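Local atomic coordinates of microcin B17-processing protein McbC (Escherichia coli str. K-12 substr. MG1655, PDB entry 6GRH), a protein that serves as the FMN-dependent oxidoreductase of microcin B17 maturation, needed to process the inactive McbA precursor into the active peptide antibiotic. Residues D[180-185]-D[233-238]. Sequence-based numbering, arbitrary orientation.
Sequences ERLGKP and RVWAGY. With FMN (flavin mononucleotide), chain O.
The W235 indole lies between L182 and the flavin: L182 CD1 sits over one face, 4.2 Å from the centroid of the six-membered ring in a CH-pi contact, FMN O4 lies over the opposite face, and R233 CD meets the ring edge. This is the flavin pocket of the nitroreductase fold, where the end of helix 179-182 meets strand 231-235, outermost in this chain's sheet. A broad, flat tryptophan suits a place between an aliphatic branch and a cofactor; its CZ3 comes within 3.4 Å of FMN N3.

The two arginine planes stand 81° apart, R181 NH2 over one face of the R233 guanidinium and FMN N1 at its edge. Their like charges converge on the pyrimidine end of the flavin, and would probably stabilise negative charge there on reduction. R181's long, extended chain carries the guanidinium from the helix to the flavin, where NH1 and NH2 both hydrogen-bond FMN O2; a salt bridge to D178 also engages NH1. R233 bends at chi3 (-75°), turning R233 NH1 to hydrogen-bond FMN N1 at 3.1 Å; its NE and NH2 hydrogen-bond G86 O and S85 O. Beyond the strand, A236 N hydrogen-bonds both FMN O4 and, at 3.1 Å, FMN N5.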
loop_
_atom_site.group_PDB
_atom_site.type_symbol
_atom_site.label_atom_id
_atom_site.label_comp_id
_atom_site.label_asym_id
_atom_site.label_seq_id
_atom_site.Cartn_x
_atom_site.Cartn_y
_atom_site.Cartn_z
ATOM N N GLU D 180 22.366 -22.361 16.648
ATOM C CA GLU D 180 23.177 -22.837 17.769
ATOM C C GLU D 180 22.390 -22.837 19.081
ATOM O O GLU D 180 22.458 -23.793 19.843
ATOM C CB GLU D 180 24.464 -22.026 17.932
ATOM C CG GLU D 180 25.513 -22.771 18.754
ATOM C CD GLU D 180 26.711 -21.917 19.133
ATOM O OE1 GLU D 180 26.945 -20.871 18.477
ATOM O OE2 GLU D 180 27.422 -22.292 20.096
ATOM N N ARG D 181 21.657 -21.756 19.340
ATOM C CA ARG D 181 20.865 -21.648 20.562
ATOM C C ARG D 181 19.684 -22.637 20.532
ATOM O O ARG D 181 19.339 -23.236 21.549
ATOM C CB ARG D 181 20.395 -20.195 20.755
ATOM C CG ARG D 181 19.281 -19.991 21.758
ATOM C CD ARG D 181 19.103 -18.537 22.167
ATOM N NE ARG D 181 17.849 -18.453 22.902
ATOM C CZ ARG D 181 16.642 -18.397 22.355
ATOM N NH1 ARG D 181 16.486 -18.367 21.032
ATOM N NH2 ARG D 181 15.570 -18.385 23.139
ATOM N N LEU D 182 19.080 -22.814 19.358
ATOM C CA LEU D 182 17.960 -23.754 19.210
ATOM C C LEU D 182 18.324 -25.177 19.560
ATOM O O LEU D 182 17.531 -25.859 20.190
ATOM C CB LEU D 182 17.372 -23.723 17.795
ATOM C CG LEU D 182 16.160 -24.621 17.546
ATOM C CD1 LEU D 182 14.956 -24.130 18.340
ATOM C CD2 LEU D 182 15.843 -24.673 16.063
ATOM N N GLY D 183 19.501 -25.616 19.129
ATOM C CA GLY D 183 19.972 -26.978 19.352
ATOM C C GLY D 183 19.425 -27.894 18.270
ATOM O O GLY D 183 19.360 -27.502 17.098
ATOM N N LYS D 184 18.994 -29.091 18.665
ATOM C CA LYS D 184 18.583 -30.121 17.733
ATOM C C LYS D 184 17.215 -30.696 18.095
ATOM O O LYS D 184 17.116 -31.690 18.801
ATOM C CB LYS D 184 19.658 -31.193 17.647
ATOM C CG LYS D 184 20.922 -30.675 16.980
ATOM C CD LYS D 184 21.849 -31.803 16.586
ATOM C CE LYS D 184 22.682 -32.273 17.759
ATOM N NZ LYS D 184 23.788 -31.311 18.058
ATOM N N PRO D 185 16.139 -30.037 17.626
ATOM C CA PRO D 185 14.799 -30.593 17.752
ATOM C C PRO D 185 14.613 -31.851 16.893
ATOM O O PRO D 185 15.309 -32.028 15.898
ATOM C CB PRO D 185 13.884 -29.458 17.284
ATOM C CG PRO D 185 14.758 -28.327 16.885
ATOM C CD PRO D 185 16.169 -28.792 16.854
ATOM N N ARG D 233 8.703 -25.078 21.016
ATOM C CA ARG D 233 8.898 -23.638 20.910
ATOM C C ARG D 233 8.341 -23.128 19.581
ATOM O O ARG D 233 8.750 -23.573 18.527
ATOM C CB ARG D 233 10.382 -23.263 21.033
ATOM C CG ARG D 233 10.632 -21.751 21.020
ATOM C CD ARG D 233 12.065 -21.356 21.343
ATOM N NE ARG D 233 12.336 -21.490 22.780
ATOM C CZ ARG D 233 12.342 -20.502 23.684
ATOM N NH1 ARG D 233 12.112 -19.239 23.352
ATOM N NH2 ARG D 233 12.555 -20.800 24.960
ATOM N N VAL D 234 7.438 -22.158 19.666
ATOM C CA VAL D 234 6.953 -21.430 18.493
ATOM C C VAL D 234 8.085 -20.515 18.070
ATOM O O VAL D 234 8.779 -19.969 18.905
ATOM C CB VAL D 234 5.629 -20.654 18.797
ATOM C CG1 VAL D 234 5.079 -19.976 17.540
ATOM C CG2 VAL D 234 4.581 -21.590 19.345
ATOM N N TRP D 235 8.256 -20.330 16.767
ATOM C CA TRP D 235 9.474 -19.767 16.245
ATOM C C TRP D 235 9.206 -18.944 14.981
ATOM O O TRP D 235 8.687 -19.450 14.004
ATOM C CB TRP D 235 10.393 -20.929 15.926
ATOM C CG TRP D 235 11.754 -20.608 15.502
ATOM C CD1 TRP D 235 12.229 -20.518 14.214
ATOM C CD2 TRP D 235 12.873 -20.468 16.356
ATOM N NE1 TRP D 235 13.583 -20.300 14.229
ATOM C CE2 TRP D 235 14.009 -20.279 15.533
ATOM C CE3 TRP D 235 13.040 -20.495 17.746
ATOM C CZ2 TRP D 235 15.269 -20.076 16.054
ATOM C CZ3 TRP D 235 14.292 -20.308 18.261
ATOM C CH2 TRP D 235 15.407 -20.104 17.418
ATOM N N ALA D 236 9.620 -17.692 15.020
ATOM C CA ALA D 236 9.504 -16.762 13.905
ATOM C C ALA D 236 10.825 -16.429 13.226
ATOM O O ALA D 236 10.832 -15.729 12.230
ATOM C CB ALA D 236 8.832 -15.487 14.409
ATOM N N GLY D 237 11.934 -16.962 13.724
ATOM C CA GLY D 237 13.269 -16.604 13.230
ATOM C C GLY D 237 13.709 -17.510 12.086
ATOM O O GLY D 237 14.654 -18.272 12.228
ATOM N N TYR D 238 12.984 -17.453 10.969
ATOM C CA TYR D 238 13.331 -18.230 9.780
ATOM C C TYR D 238 13.165 -17.352 8.551
ATOM O O TYR D 238 12.476 -16.307 8.587
ATOM C CB TYR D 238 12.473 -19.510 9.684
ATOM C CG TYR D 238 11.008 -19.242 9.540
ATOM C CD1 TYR D 238 10.437 -19.050 8.286
ATOM C CD2 TYR D 238 10.200 -19.099 10.659
ATOM C CE1 TYR D 238 9.093 -18.754 8.154
ATOM C CE2 TYR D 238 8.874 -18.830 10.541
ATOM C CZ TYR D 238 8.320 -18.651 9.281
ATOM O OH TYR D 238 6.978 -18.353 9.158
HETATM N N1 FMN O . 11.437 -17.804 20.729
HETATM C C2 FMN O . 12.665 -17.738 20.154
HETATM O O2 FMN O . 13.642 -18.070 20.849
HETATM N N3 FMN O . 12.849 -17.329 18.875
HETATM C C4 FMN O . 11.814 -16.970 18.079
HETATM O O4 FMN O . 11.996 -16.604 16.897
HETATM C C4A FMN O . 10.440 -17.001 18.638
HETATM N N5 FMN O . 9.352 -16.643 17.916
HETATM C C5A FMN O . 8.107 -16.699 18.458
HETATM C C6 FMN O . 7.012 -16.337 17.679
HETATM C C7 FMN O . 5.719 -16.375 18.191
HETATM C C7M FMN O . 4.552 -15.972 17.323
HETATM C C8 FMN O . 5.495 -16.825 19.590
HETATM C C8M FMN O . 4.103 -16.875 20.153
HETATM C C9 FMN O . 6.582 -17.197 20.383
HETATM C C9A FMN O . 7.896 -17.154 19.873
HETATM N N10 FMN O . 9.032 -17.527 20.647
HETATM C C10 FMN O . 10.314 -17.455 20.048
HETATM C "C1'" FMN O . 8.920 -17.990 22.036
HETATM C "C2'" FMN O . 8.824 -16.803 22.968
HETATM O "O2'" FMN O . 10.098 -16.131 23.015
HETATM C "C3'" FMN O . 8.346 -17.267 24.349
HETATM O "O3'" FMN O . 6.996 -17.741 24.260
HETATM C "C4'" FMN O . 8.417 -16.170 25.407
HETATM O "O4'" FMN O . 9.778 -15.774 25.585
HETATM C "C5'" FMN O . 7.884 -16.599 26.771
HETATM O "O5'" FMN O . 8.610 -17.741 27.220
HETATM P P FMN O . 7.863 -19.114 27.567
HETATM O O1P FMN O . 7.183 -19.575 26.298
HETATM O O2P FMN O . 9.002 -20.027 27.976
HETATM O O3P FMN O . 6.952 -18.698 28.680
#